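Side-chain contacts in PcaV transcriptional regulator (PDB 4G9Y), which probably acts as a ligand-responsive DNA-binding transcription factor of the MarR family, and binds 3,4-dihydroxybenzoate: residues A[26-29]-A[30-34]; A[51-54]-A[55-59]; A[130-133]-A[134-138]; A[99-102]-A[103-107]; A[62-65]-A[66-70]. One frame throughout, in Å; residues are numbered along the deposited sequence.

All five contacts are local ones along a helix or at its end. Interactions 2, 4 and 5 lie at helix starts, where an aspartate or threonine side chain takes up a backbone N-H of the first turn. Interactions 2 and 5 touch: they open helices 55-62 and 66-78, which follow one another, and Val58 and Gly59 pack on Ile69. Interaction 5 is a surface contact, while the others are partly buried. Interaction 4 adds a salt bridge at the start of helix 100-121. Interaction 1 closes helix 13-31, and interaction 3 lies within helix 126-144. Both place an aliphatic methyl over an aromatic face, and both touch the second subunit.

Interaction 1: residues A[26-29]-A[30-34]; sequences LLWN and TMVSE
Thr30 touches Leu26 and Leu27 one turn back. Its N-H and its hydroxyl both go to Leu26 O, with Thr30 OG1 3.2 Å from Leu26 O. The hydroxyl can reach back because OG1 sits between the backbone N and the carbonyl carbon (chi1 61°). The methyl CG2 comes near Leu26 CD1. Met31 N binds Leu27 O at 2.8 Å. The side chains of Met31 and Leu27 lie side by side and point the same way, with Met31 SD 4.1 Å from Leu27 CD2. Val32 carries the main apolar contact. Val32 CG1 stands over the centre of the Trp28 six-membered ring, 3.9 Å from the centroid, in a CH-pi contact 16° off the ring normal. The Trp28 NE1 proton goes to Thr36 O, which helps fix the rotation of the indole. Val32 N and Ser33 N both bind Trp28 O. The Val32 N-H comes from above the carbonyl plane, while Ser33 N, 3.0 Å from Trp28 O, arrives nearly end-on to the carbonyl. A water lies within hydrogen-bonding distance of both Asn29 OD1 and Ser33 O, 2.8 Å from Ser33 O. Asn29 ND2 is held by Tyr25 O, and Ser33 OG by Thr36 N. Glu34 lays its CG 3.1 Å from Asn29 O. Trp28 also packs on Ile113 and Met116 of helix 100-121, and Leu26 and Leu27 meet Ala143 of the second subunit. The arrangement is the closing turn of helix 13-31, with Trp28 beside Ser38 and near His24, two residues that contact 3,4-dihydroxybenzoate when it is bound; it is absent from this chain.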
loop_
_atom_site.group_PDB
_atom_site.type_symbol
_atom_site.label_atom_id
_atom_site.label_comp_id
_atom_site.label_asym_id
_atom_site.label_seq_id
_atom_site.Cartn_x
_atom_site.Cartn_y
_atom_site.Cartn_z
ATOM N N LEU A 26 10.251 1.828 2.364
ATOM C CA LEU A 26 11.355 2.047 3.306
ATOM C C LEU A 26 12.667 2.338 2.573
ATOM O O LEU A 26 13.400 3.253 2.941
ATOM C CB LEU A 26 11.520 0.842 4.245
ATOM C CG LEU A 26 12.759 0.845 5.146
ATOM C CD1 LEU A 26 12.651 1.917 6.215
ATOM C CD2 LEU A 26 13.001 -0.529 5.772
ATOM N N LEU A 27 12.962 1.575 1.524
ATOM C CA LEU A 27 14.211 1.789 0.793
ATOM C C LEU A 27 14.202 3.097 0.012
ATOM O O LEU A 27 15.238 3.738 -0.142
ATOM C CB LEU A 27 14.510 0.626 -0.152
ATOM C CG LEU A 27 15.206 -0.604 0.436
ATOM C CD1 LEU A 27 15.813 -1.408 -0.700
ATOM C CD2 LEU A 27 16.282 -0.215 1.450
ATOM N N TRP A 28 13.036 3.494 -0.486
ATOM C CA TRP A 28 12.934 4.801 -1.132
ATOM C C TRP A 28 13.349 5.885 -0.155
ATOM O O TRP A 28 14.115 6.792 -0.488
ATOM C CB TRP A 28 11.518 5.087 -1.631
ATOM C CG TRP A 28 11.394 6.471 -2.304
ATOM C CD1 TRP A 28 11.270 7.693 -1.686
ATOM C CD2 TRP A 28 11.392 6.735 -3.714
ATOM N NE1 TRP A 28 11.188 8.697 -2.634
ATOM C CE2 TRP A 28 11.261 8.131 -3.882
ATOM C CE3 TRP A 28 11.467 5.915 -4.856
ATOM C CZ2 TRP A 28 11.221 8.726 -5.137
ATOM C CZ3 TRP A 28 11.428 6.514 -6.102
ATOM C CH2 TRP A 28 11.307 7.905 -6.233
ATOM N N ASN A 29 12.838 5.792 1.061
ATOM C CA ASN A 29 13.107 6.815 2.048
ATOM C C ASN A 29 14.548 6.801 2.558
ATOM O O ASN A 29 15.108 7.847 2.876
ATOM C CB ASN A 29 12.075 6.767 3.188
ATOM C CG ASN A 29 10.758 7.400 2.785
ATOM O OD1 ASN A 29 10.590 8.613 2.885
ATOM N ND2 ASN A 29 9.838 6.593 2.266
ATOM N N THR A 30 15.174 5.634 2.599
ATOM C CA THR A 30 16.540 5.583 3.106
ATOM C C THR A 30 17.593 5.735 1.999
ATOM O O THR A 30 18.687 6.202 2.252
ATOM C CB THR A 30 16.809 4.303 3.912
ATOM O OG1 THR A 30 16.615 3.177 3.070
ATOM C CG2 THR A 30 15.860 4.189 5.108
ATOM N N MET A 31 17.266 5.365 0.769
ATOM C CA MET A 31 18.275 5.377 -0.290
ATOM C C MET A 31 18.020 6.400 -1.405
ATOM O O MET A 31 18.900 6.671 -2.228
ATOM C CB MET A 31 18.415 3.986 -0.914
ATOM C CG MET A 31 19.002 2.941 0.021
ATOM S SD MET A 31 19.177 1.397 -0.887
ATOM C CE MET A 31 20.425 1.860 -2.107
ATOM N N VAL A 32 16.811 6.930 -1.475
ATOM C CA VAL A 32 16.508 7.877 -2.542
ATOM C C VAL A 32 16.341 9.266 -1.967
ATOM O O VAL A 32 17.169 10.133 -2.206
ATOM C CB VAL A 32 15.270 7.485 -3.348
ATOM C CG1 VAL A 32 14.975 8.541 -4.400
ATOM C CG2 VAL A 32 15.476 6.092 -4.008
ATOM N N SER A 33 15.283 9.462 -1.187
ATOM C CA SER A 33 15.008 10.755 -0.590
ATOM C C SER A 33 13.960 10.674 0.509
ATOM O O SER A 33 12.930 10.016 0.362
ATOM C CB SER A 33 14.522 11.740 -1.651
ATOM O OG SER A 33 14.205 12.980 -1.039
ATOM N N GLU A 34 14.221 11.374 1.602
ATOM C CA GLU A 34 13.245 11.523 2.668
ATOM C C GLU A 34 12.342 12.716 2.383
ATOM O O GLU A 34 11.341 12.918 3.065
ATOM C CB GLU A 34 13.955 11.720 4.011
ATOM C CG GLU A 34 14.662 10.475 4.529
ATOM C CD GLU A 34 15.582 10.764 5.705
ATOM O OE1 GLU A 34 15.623 11.926 6.161
ATOM O OE2 GLU A 34 16.272 9.832 6.168
HETATM O O HOH W 1 10.143 10.472 0.496
#

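Interaction 2: residues A[51-54]-A[55-59]; sequences PGLD and QRTVG
Leu53 and Asp54 are extended, and the chain then turns into helix 55-62. Asp54 O takes the first helical bond, from Val58 N at 2.9 Å, with an N-H...O angle of 160°. Just before it, the backbone of Leu53 is hydrogen-bonded to Leu96 of strand 94-98. The Asp54 side chain then folds back over the first turn. Its chi1 of 67° turns both carboxylate oxygens to Thr57. Asp54 OD2 accepts from Thr57 N at 2.9 Å, and the N-H comes from above the carboxylate plane. Asp54 OD1 takes the hydroxyl proton of Thr57 OG1 at 2.6 Å, on its syn side. This makes Asp54 the N-cap of helix 55-62, probably the first helix of the helix-turn-helix, as in other MarR proteins. Two bonds from one residue hold the carboxylate against rotation. A long, weak ion pair links OD1 to Arg93 as well. Beneath the cap, Leu53 crosses Thr57 at about a right angle, and Leu53 CG lies 3.9 Å from the methyl CG2 of Thr57. Leu53 CB meets Val58 CG2 at 3.8 Å. Leu53 and Val58 both pack on Leu47 of helix 38-49, and Val58 also reaches Leu96.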
loop_
_atom_site.group_PDB
_atom_site.type_symbol
_atom_site.label_atom_id
_atom_site.label_comp_id
_atom_site.label_asym_id
_atom_site.label_seq_id
_atom_site.Cartn_x
_atom_site.Cartn_y
_atom_site.Cartn_z
ATOM N N PRO A 51 8.114 18.816 -21.537
ATOM C CA PRO A 51 8.080 20.130 -20.903
ATOM C C PRO A 51 6.849 20.886 -21.357
ATOM O O PRO A 51 6.484 20.812 -22.524
ATOM C CB PRO A 51 9.347 20.802 -21.437
ATOM C CG PRO A 51 10.253 19.660 -21.761
ATOM C CD PRO A 51 9.334 18.623 -22.334
ATOM N N GLY A 52 6.189 21.578 -20.442
ATOM C CA GLY A 52 5.058 22.405 -20.822
ATOM C C GLY A 52 3.732 21.675 -20.850
ATOM O O GLY A 52 2.710 22.254 -21.217
ATOM N N LEU A 53 3.736 20.405 -20.467
ATOM C CA LEU A 53 2.499 19.629 -20.404
ATOM C C LEU A 53 1.560 20.301 -19.411
ATOM O O LEU A 53 2.009 20.917 -18.455
ATOM C CB LEU A 53 2.821 18.215 -19.926
ATOM C CG LEU A 53 1.947 17.047 -20.351
ATOM C CD1 LEU A 53 1.750 17.014 -21.865
ATOM C CD2 LEU A 53 2.592 15.764 -19.852
ATOM N N ASP A 54 0.256 20.216 -19.637
ATOM C CA ASP A 54 -0.663 20.859 -18.709
ATOM C C ASP A 54 -0.852 19.973 -17.485
ATOM O O ASP A 54 -0.596 18.780 -17.533
ATOM C CB ASP A 54 -2.007 21.116 -19.370
ATOM C CG ASP A 54 -2.735 19.835 -19.688
ATOM O OD1 ASP A 54 -2.463 19.253 -20.757
ATOM O OD2 ASP A 54 -3.558 19.398 -18.857
ATOM N N GLN A 55 -1.327 20.563 -16.399
ATOM C CA GLN A 55 -1.446 19.864 -15.129
ATOM C C GLN A 55 -2.368 18.664 -15.182
ATOM O O GLN A 55 -2.067 17.614 -14.616
ATOM C CB GLN A 55 -1.927 20.835 -14.050
ATOM C CG GLN A 55 -1.989 20.242 -12.659
ATOM C CD GLN A 55 -2.145 21.321 -11.600
ATOM O OE1 GLN A 55 -1.467 22.350 -11.643
ATOM N NE2 GLN A 55 -3.053 21.099 -10.653
ATOM N N ARG A 56 -3.499 18.831 -15.857
ATOM C CA ARG A 56 -4.474 17.767 -15.975
ATOM C C ARG A 56 -3.813 16.556 -16.634
ATOM O O ARG A 56 -3.943 15.424 -16.154
ATOM C CB ARG A 56 -5.672 18.273 -16.784
ATOM C CG ARG A 56 -6.701 17.249 -17.211
ATOM C CD ARG A 56 -7.822 17.961 -17.973
ATOM N NE ARG A 56 -8.752 17.044 -18.626
ATOM C CZ ARG A 56 -8.679 16.690 -19.907
ATOM N NH1 ARG A 56 -7.715 17.181 -20.677
ATOM N NH2 ARG A 56 -9.569 15.848 -20.418
ATOM N N THR A 57 -3.074 16.795 -17.712
ATOM C CA THR A 57 -2.426 15.690 -18.415
ATOM C C THR A 57 -1.301 15.078 -17.584
ATOM O O THR A 57 -1.128 13.861 -17.581
ATOM C CB THR A 57 -1.890 16.119 -19.788
ATOM O OG1 THR A 57 -2.954 16.723 -20.533
ATOM C CG2 THR A 57 -1.350 14.898 -20.571
ATOM N N VAL A 58 -0.548 15.914 -16.863
ATOM C CA VAL A 58 0.507 15.388 -16.008
ATOM C C VAL A 58 -0.086 14.427 -14.976
ATOM O O VAL A 58 0.462 13.354 -14.737
ATOM C CB VAL A 58 1.314 16.507 -15.314
ATOM C CG1 VAL A 58 2.234 15.927 -14.261
ATOM C CG2 VAL A 58 2.110 17.289 -16.338
ATOM N N GLY A 59 -1.216 14.810 -14.382
ATOM C CA GLY A 59 -1.905 13.941 -13.443
ATOM C C GLY A 59 -2.269 12.624 -14.102
ATOM O O GLY A 59 -2.151 11.558 -13.504
#

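Interaction 3: residues A[130-133]-A[134-138]; sequences AVFF and DLIRR
Phe132 and Ile136 meet one turn apart on helix 126-144. This helix belongs to the helical dimer interface, formed as in other MarR proteins by N- and C-terminal helices. Four i to i+4 bonds account for the N-H groups of Asp134 to Arg137 and the carbonyls of Ala130 to Phe133. Arg138 N continues the pattern to Asp134 O. The bond from Leu135 N is the straightest of the four, at 172° and 2.8 Å from Val131 O. The carboxylate of Asp134 is held by Arg138, whose NH1 lies 3.2 Å from Asp134 OD2 in a salt bridge. OD2 lies in the guanidinium plane and is met on its syn side. Arg138 NH2 turns to Glu128 and Pro123 O of the second subunit. One guanidinium thus serves both chains. Among the apolar groups, Val131 CG1 lies alongside Leu135 CD1 at 3.6 Å. The Arg137 guanidinium has Phe133 CD1 over one face, 3.9 Å from Arg137 NH2, with the two planes 41° apart. Leu16 of the second subunit packs on Phe133, Ile136 and Arg137. An alanine at Phe132 would take away the ring and is likely to leave Ile136 CD1 without the face it rests on and open a gap beside Leu20 of helix 13-31. Ile136 CD1 stands over the centre of the Phe132 ring, 3.5 Å from its centroid and 14° off the normal.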
loop_
_atom_site.group_PDB
_atom_site.type_symbol
_atom_site.label_atom_id
_atom_site.label_comp_id
_atom_site.label_asym_id
_atom_site.label_seq_id
_atom_site.Cartn_x
_atom_site.Cartn_y
_atom_site.Cartn_z
ATOM N N ALA A 130 14.044 -12.842 -12.510
ATOM C CA ALA A 130 13.107 -13.025 -13.615
ATOM C C ALA A 130 11.893 -13.832 -13.163
ATOM O O ALA A 130 10.769 -13.553 -13.570
ATOM C CB ALA A 130 13.790 -13.695 -14.801
ATOM N N VAL A 131 12.116 -14.838 -12.321
ATOM C CA VAL A 131 10.999 -15.604 -11.758
ATOM C C VAL A 131 10.116 -14.729 -10.856
ATOM O O VAL A 131 8.879 -14.780 -10.945
ATOM C CB VAL A 131 11.497 -16.869 -11.014
ATOM C CG1 VAL A 131 10.395 -17.468 -10.139
ATOM C CG2 VAL A 131 11.971 -17.907 -12.027
ATOM N N PHE A 132 10.759 -13.892 -10.035
ATOM C CA PHE A 132 10.074 -12.950 -9.133
ATOM C C PHE A 132 9.089 -12.109 -9.943
ATOM O O PHE A 132 7.914 -11.995 -9.597
ATOM C CB PHE A 132 11.145 -12.090 -8.443
ATOM C CG PHE A 132 10.629 -10.949 -7.596
ATOM C CD1 PHE A 132 10.404 -11.118 -6.237
ATOM C CD2 PHE A 132 10.483 -9.680 -8.135
ATOM C CE1 PHE A 132 10.001 -10.048 -5.438
ATOM C CE2 PHE A 132 10.059 -8.607 -7.359
ATOM C CZ PHE A 132 9.825 -8.788 -5.991
ATOM N N PHE A 133 9.548 -11.542 -11.048
ATOM C CA PHE A 133 8.644 -10.735 -11.884
ATOM C C PHE A 133 7.530 -11.554 -12.524
ATOM O O PHE A 133 6.370 -11.143 -12.534
ATOM C CB PHE A 133 9.417 -9.973 -12.962
ATOM C CG PHE A 133 10.043 -8.729 -12.453
ATOM C CD1 PHE A 133 9.318 -7.545 -12.406
ATOM C CD2 PHE A 133 11.334 -8.741 -11.972
ATOM C CE1 PHE A 133 9.884 -6.383 -11.896
ATOM C CE2 PHE A 133 11.909 -7.592 -11.456
ATOM C CZ PHE A 133 11.184 -6.411 -11.413
ATOM N N ASP A 134 7.892 -12.708 -13.068
ATOM C CA ASP A 134 6.917 -13.571 -13.724
ATOM C C ASP A 134 5.798 -13.961 -12.779
ATOM O O ASP A 134 4.624 -13.810 -13.120
ATOM C CB ASP A 134 7.562 -14.844 -14.278
ATOM C CG ASP A 134 6.538 -15.752 -14.986
ATOM O OD1 ASP A 134 5.892 -15.286 -15.946
ATOM O OD2 ASP A 134 6.363 -16.922 -14.572
ATOM N N LEU A 135 6.153 -14.446 -11.591
ATOM C CA LEU A 135 5.149 -14.924 -10.649
ATOM C C LEU A 135 4.249 -13.801 -10.143
ATOM O O LEU A 135 3.036 -13.963 -10.052
ATOM C CB LEU A 135 5.799 -15.628 -9.454
ATOM C CG LEU A 135 6.664 -16.837 -9.789
ATOM C CD1 LEU A 135 7.197 -17.477 -8.497
ATOM C CD2 LEU A 135 5.926 -17.841 -10.682
ATOM N N ILE A 136 4.845 -12.667 -9.779
ATOM C CA ILE A 136 4.051 -11.575 -9.253
ATOM C C ILE A 136 3.121 -11.023 -10.343
ATOM O O ILE A 136 1.940 -10.742 -10.095
ATOM C CB ILE A 136 4.956 -10.479 -8.655
ATOM C CG1 ILE A 136 5.669 -11.030 -7.419
ATOM C CG2 ILE A 136 4.138 -9.257 -8.271
ATOM C CD1 ILE A 136 6.716 -10.060 -6.824
ATOM N N ARG A 137 3.635 -10.895 -11.563
ATOM C CA ARG A 137 2.773 -10.436 -12.661
ATOM C C ARG A 137 1.607 -11.366 -12.913
ATOM O O ARG A 137 0.498 -10.902 -13.136
ATOM C CB ARG A 137 3.545 -10.258 -13.957
ATOM C CG ARG A 137 4.361 -9.013 -13.971
ATOM C CD ARG A 137 4.974 -8.817 -15.345
ATOM N NE ARG A 137 5.834 -7.645 -15.343
ATOM C CZ ARG A 137 7.061 -7.642 -15.837
ATOM N NH1 ARG A 137 7.548 -8.753 -16.375
ATOM N NH2 ARG A 137 7.789 -6.535 -15.801
ATOM N N ARG A 138 1.850 -12.674 -12.891
ATOM C CA ARG A 138 0.766 -13.625 -13.119
ATOM C C ARG A 138 -0.301 -13.497 -12.042
ATOM O O ARG A 138 -1.492 -13.544 -12.334
ATOM C CB ARG A 138 1.296 -15.062 -13.203
ATOM C CG ARG A 138 1.939 -15.387 -14.569
ATOM C CD ARG A 138 2.841 -16.626 -14.497
ATOM N NE ARG A 138 2.143 -17.806 -13.987
ATOM C CZ ARG A 138 2.753 -18.928 -13.612
ATOM N NH1 ARG A 138 4.073 -19.031 -13.695
ATOM N NH2 ARG A 138 2.047 -19.955 -13.170
#

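Interaction 4: residues A[99-102]-A[103-107]; sequences TDEG and LRVHR
Thr99 O accepts the N-H of Leu103, with Leu103 N at 3.0 Å, the first main-chain bond of helix 100-121. The hydroxyl of Thr99 is the N-cap at the same end: Thr99 OG1 takes the N-H of Gly102, with Gly102 N at 3.0 Å, and it is also hydrogen-bonded to Gly80 O. Asp100 is the first residue of the helix that follows strand 94-98, the second strand of the wing in this winged helix-turn-helix protein. Its carbonyl O accepts from Arg104 N and also lies over one face of the Arg104 guanidinium. Glu101 makes the salt bridge. Its chain bends at chi2 (59°), which brings Glu101 OE1 to Arg104 NH1 at 2.7 Å. The bond is fairly straight (N-H...O 158°), and NH1 comes in close to the line of the Glu101 CD-OE1 bond. Carboxylate and guanidinium are nearly coplanar. Glu101 OE2 lies 3.6 Å from Val105 CG2 and forms a long, weak ion pair with Arg108. An alanine here would remove the carboxylate and would probably leave Arg104 NH1 without its salt-bridge partner and the guanidinium freer to turn. Glu101 O binds Val105 N at 2.8 Å. Gly102 O takes the N-H of His106, whose ring meets Tyr41 and whose NE2 is hydrogen-bonded to Asn45 ND2.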
loop_
_atom_site.group_PDB
_atom_site.type_symbol
_atom_site.label_atom_id
_atom_site.label_comp_id
_atom_site.label_asym_id
_atom_site.label_seq_id
_atom_site.Cartn_x
_atom_site.Cartn_y
_atom_site.Cartn_z
ATOM N N THR A 99 12.122 23.780 -13.415
ATOM C CA THR A 99 13.128 24.825 -13.321
ATOM C C THR A 99 14.476 24.158 -13.539
ATOM O O THR A 99 14.550 22.930 -13.591
ATOM C CB THR A 99 13.118 25.458 -11.927
ATOM O OG1 THR A 99 13.413 24.449 -10.947
ATOM C CG2 THR A 99 11.751 26.068 -11.626
ATOM N N ASP A 100 15.539 24.945 -13.667
ATOM C CA ASP A 100 16.893 24.370 -13.717
ATOM C C ASP A 100 17.180 23.442 -12.530
ATOM O O ASP A 100 17.784 22.380 -12.691
ATOM C CB ASP A 100 17.964 25.466 -13.776
ATOM C CG ASP A 100 17.843 26.344 -15.016
ATOM O OD1 ASP A 100 17.081 25.992 -15.935
ATOM O OD2 ASP A 100 18.522 27.388 -15.076
ATOM N N GLU A 101 16.756 23.834 -11.334
ATOM C CA GLU A 101 16.980 22.986 -10.167
ATOM C C GLU A 101 16.103 21.726 -10.191
ATOM O O GLU A 101 16.530 20.660 -9.746
ATOM C CB GLU A 101 16.812 23.791 -8.865
ATOM C CG GLU A 101 17.039 23.015 -7.559
ATOM C CD GLU A 101 18.434 22.394 -7.418
ATOM O OE1 GLU A 101 19.322 22.635 -8.262
ATOM O OE2 GLU A 101 18.640 21.653 -6.433
ATOM N N GLY A 102 14.890 21.836 -10.731
ATOM C CA GLY A 102 14.024 20.670 -10.863
ATOM C C GLY A 102 14.654 19.638 -11.786
ATOM O O GLY A 102 14.572 18.440 -11.546
ATOM N N LEU A 103 15.314 20.109 -12.841
ATOM C CA LEU A 103 16.014 19.208 -13.752
ATOM C C LEU A 103 17.174 18.512 -13.053
ATOM O O LEU A 103 17.411 17.329 -13.257
ATOM C CB LEU A 103 16.541 19.975 -14.963
ATOM C CG LEU A 103 15.578 20.145 -16.134
ATOM C CD1 LEU A 103 16.050 21.252 -17.060
ATOM C CD2 LEU A 103 15.456 18.820 -16.889
ATOM N N ARG A 104 17.907 19.273 -12.248
ATOM C CA ARG A 104 19.045 18.761 -11.496
ATOM C C ARG A 104 18.607 17.713 -10.460
ATOM O O ARG A 104 19.212 16.638 -10.335
ATOM C CB ARG A 104 19.757 19.940 -10.824
ATOM C CG ARG A 104 21.059 19.611 -10.113
ATOM C CD ARG A 104 21.785 20.910 -9.707
ATOM N NE ARG A 104 22.160 21.719 -10.875
ATOM C CZ ARG A 104 21.621 22.895 -11.204
ATOM N NH1 ARG A 104 20.669 23.450 -10.458
ATOM N NH2 ARG A 104 22.042 23.528 -12.290
ATOM N N VAL A 105 17.551 18.023 -9.726
ATOM C CA VAL A 105 17.009 17.096 -8.740
ATOM C C VAL A 105 16.527 15.811 -9.431
ATOM O O VAL A 105 16.785 14.699 -8.958
ATOM C CB VAL A 105 15.871 17.758 -7.916
ATOM C CG1 VAL A 105 15.075 16.717 -7.129
ATOM C CG2 VAL A 105 16.452 18.813 -6.972
ATOM N N HIS A 106 15.851 15.959 -10.564
ATOM C CA HIS A 106 15.377 14.780 -11.287
ATOM C C HIS A 106 16.542 13.886 -11.699
ATOM O O HIS A 106 16.483 12.662 -11.559
ATOM C CB HIS A 106 14.539 15.165 -12.511
ATOM C CG HIS A 106 14.286 14.018 -13.444
ATOM N ND1 HIS A 106 15.091 13.754 -14.533
ATOM C CD2 HIS A 106 13.330 13.058 -13.440
ATOM C CE1 HIS A 106 14.632 12.689 -15.167
ATOM N NE2 HIS A 106 13.567 12.247 -14.523
ATOM N N ARG A 107 17.604 14.496 -12.210
ATOM C CA ARG A 107 18.789 13.739 -12.591
ATOM C C ARG A 107 19.455 13.020 -11.412
ATOM O O ARG A 107 19.787 11.841 -11.518
ATOM C CB ARG A 107 19.819 14.643 -13.283
ATOM C CG ARG A 107 20.915 13.868 -14.011
ATOM C CD ARG A 107 22.077 14.767 -14.422
ATOM N NE ARG A 107 21.644 16.134 -14.715
ATOM C CZ ARG A 107 21.931 17.194 -13.958
ATOM N NH1 ARG A 107 21.487 18.396 -14.307
ATOM N NH2 ARG A 107 22.663 17.053 -12.851
#

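Interaction 5: residues A[62-65]-A[66-70]; sequences VGLD and RSTIA
Asp65 OD1 accepts three hydrogen bonds from Ser67 and Thr68. The Thr68 N-H comes nearly along the C-O axis, with Thr68 N 2.7 Å from Asp65 OD1 and an N-H...O angle of 160°. Thr68 OG1, also 2.7 Å from Asp65 OD1, approaches from above the carboxylate plane. Ser67 OG is farther, 3.1 Å from Asp65 OD1, and is likewise well out of that plane. These bonds mark Asp65 as the N-cap of helix 66-78. Helices 55-62 and 66-78 are consistent with the helix-turn-helix itself, and the second is probably the DNA-recognition helix, as in other MarR proteins. A chi1 of 57° folds the Asp65 carboxylate back over the first turn. The helix start and the two hydroxyls would probably favour the charged form of Asp65. Asp65 O takes the N-H of Ile69, with Ile69 N at 3.0 Å, almost straight at 171°. A water gives a proton to Thr68 OG1 and bonds weakly to Asp65 N. Before the cap, Gly63 ends helix 55-62 in a Schellman motif, with positive phi. The tight link between the two helices then brings Leu64 back toward the second. Leu64 crosses Thr68 at about a right angle, and Leu64 CD2 comes 4.1 Å from the methyl CG2 of Thr68. Ile69 packs further in, on Val58 and Val43. On the loop side, Ile69 CD1 lies 4.2 Å from Leu64 CD1 and 4.5 Å from Val62 CG2.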
loop_
_atom_site.group_PDB
_atom_site.type_symbol
_atom_site.label_atom_id
_atom_site.label_comp_id
_atom_site.label_asym_id
_atom_site.label_seq_id
_atom_site.Cartn_x
_atom_site.Cartn_y
_atom_site.Cartn_z
ATOM N N VAL A 62 0.853 10.241 -14.574
ATOM C CA VAL A 62 1.349 9.595 -13.364
ATOM C C VAL A 62 0.242 8.867 -12.590
ATOM O O VAL A 62 0.503 8.260 -11.559
ATOM C CB VAL A 62 2.119 10.588 -12.456
ATOM C CG1 VAL A 62 3.300 11.177 -13.213
ATOM C CG2 VAL A 62 1.214 11.705 -11.972
ATOM N N GLY A 63 -0.986 8.925 -13.101
ATOM C CA GLY A 63 -2.105 8.255 -12.467
ATOM C C GLY A 63 -2.543 8.837 -11.129
ATOM O O GLY A 63 -2.821 8.087 -10.196
ATOM N N LEU A 64 -2.621 10.162 -11.031
ATOM C CA LEU A 64 -3.082 10.820 -9.800
ATOM C C LEU A 64 -4.357 11.601 -10.046
ATOM O O LEU A 64 -4.542 12.170 -11.122
ATOM C CB LEU A 64 -2.031 11.791 -9.265
ATOM C CG LEU A 64 -0.633 11.287 -8.924
ATOM C CD1 LEU A 64 0.270 12.470 -8.514
ATOM C CD2 LEU A 64 -0.692 10.241 -7.830
ATOM N N ASP A 65 -5.225 11.657 -9.040
ATOM C CA ASP A 65 -6.460 12.428 -9.158
ATOM C C ASP A 65 -6.169 13.925 -9.123
ATOM O O ASP A 65 -5.069 14.339 -8.755
ATOM C CB ASP A 65 -7.473 12.034 -8.075
ATOM C CG ASP A 65 -6.928 12.192 -6.662
ATOM O OD1 ASP A 65 -6.364 13.257 -6.338
ATOM O OD2 ASP A 65 -7.072 11.241 -5.866
ATOM N N ARG A 66 -7.156 14.736 -9.491
ATOM C CA ARG A 66 -6.932 16.172 -9.620
ATOM C C ARG A 66 -6.482 16.848 -8.317
ATOM O O ARG A 66 -5.690 17.794 -8.351
ATOM C CB ARG A 66 -8.142 16.881 -10.241
ATOM C CG ARG A 66 -9.296 17.118 -9.300
ATOM C CD ARG A 66 -10.074 18.362 -9.708
ATOM N NE ARG A 66 -10.872 18.887 -8.603
ATOM C CZ ARG A 66 -10.378 19.608 -7.597
ATOM N NH1 ARG A 66 -9.080 19.891 -7.545
ATOM N NH2 ARG A 66 -11.182 20.043 -6.637
ATOM N N SER A 67 -6.951 16.354 -7.175
ATOM C CA SER A 67 -6.545 16.942 -5.900
ATOM C C SER A 67 -5.116 16.552 -5.521
ATOM O O SER A 67 -4.356 17.375 -5.022
ATOM C CB SER A 67 -7.514 16.568 -4.776
ATOM O OG SER A 67 -7.180 15.309 -4.219
ATOM N N THR A 68 -4.745 15.299 -5.750
ATOM C CA THR A 68 -3.392 14.866 -5.408
ATOM C C THR A 68 -2.357 15.538 -6.308
ATOM O O THR A 68 -1.295 15.941 -5.839
ATOM C CB THR A 68 -3.227 13.346 -5.508
ATOM O OG1 THR A 68 -4.271 12.704 -4.772
ATOM C CG2 THR A 68 -1.894 12.927 -4.942
ATOM N N ILE A 69 -2.665 15.661 -7.599
ATOM C CA ILE A 69 -1.739 16.327 -8.509
ATOM C C ILE A 69 -1.597 17.805 -8.134
ATOM O O ILE A 69 -0.497 18.349 -8.146
ATOM C CB ILE A 69 -2.094 16.134 -10.011
ATOM C CG1 ILE A 69 -1.014 16.764 -10.895
ATOM C CG2 ILE A 69 -3.447 16.720 -10.357
ATOM C CD1 ILE A 69 0.265 15.944 -10.949
ATOM N N ALA A 70 -2.704 18.435 -7.756
ATOM C CA ALA A 70 -2.681 19.818 -7.282
ATOM C C ALA A 70 -1.749 19.969 -6.089
ATOM O O ALA A 70 -0.962 20.913 -6.008
ATOM C CB ALA A 70 -4.086 20.281 -6.916
HETATM O O HOH W 2 -4.581 10.107 -6.131
#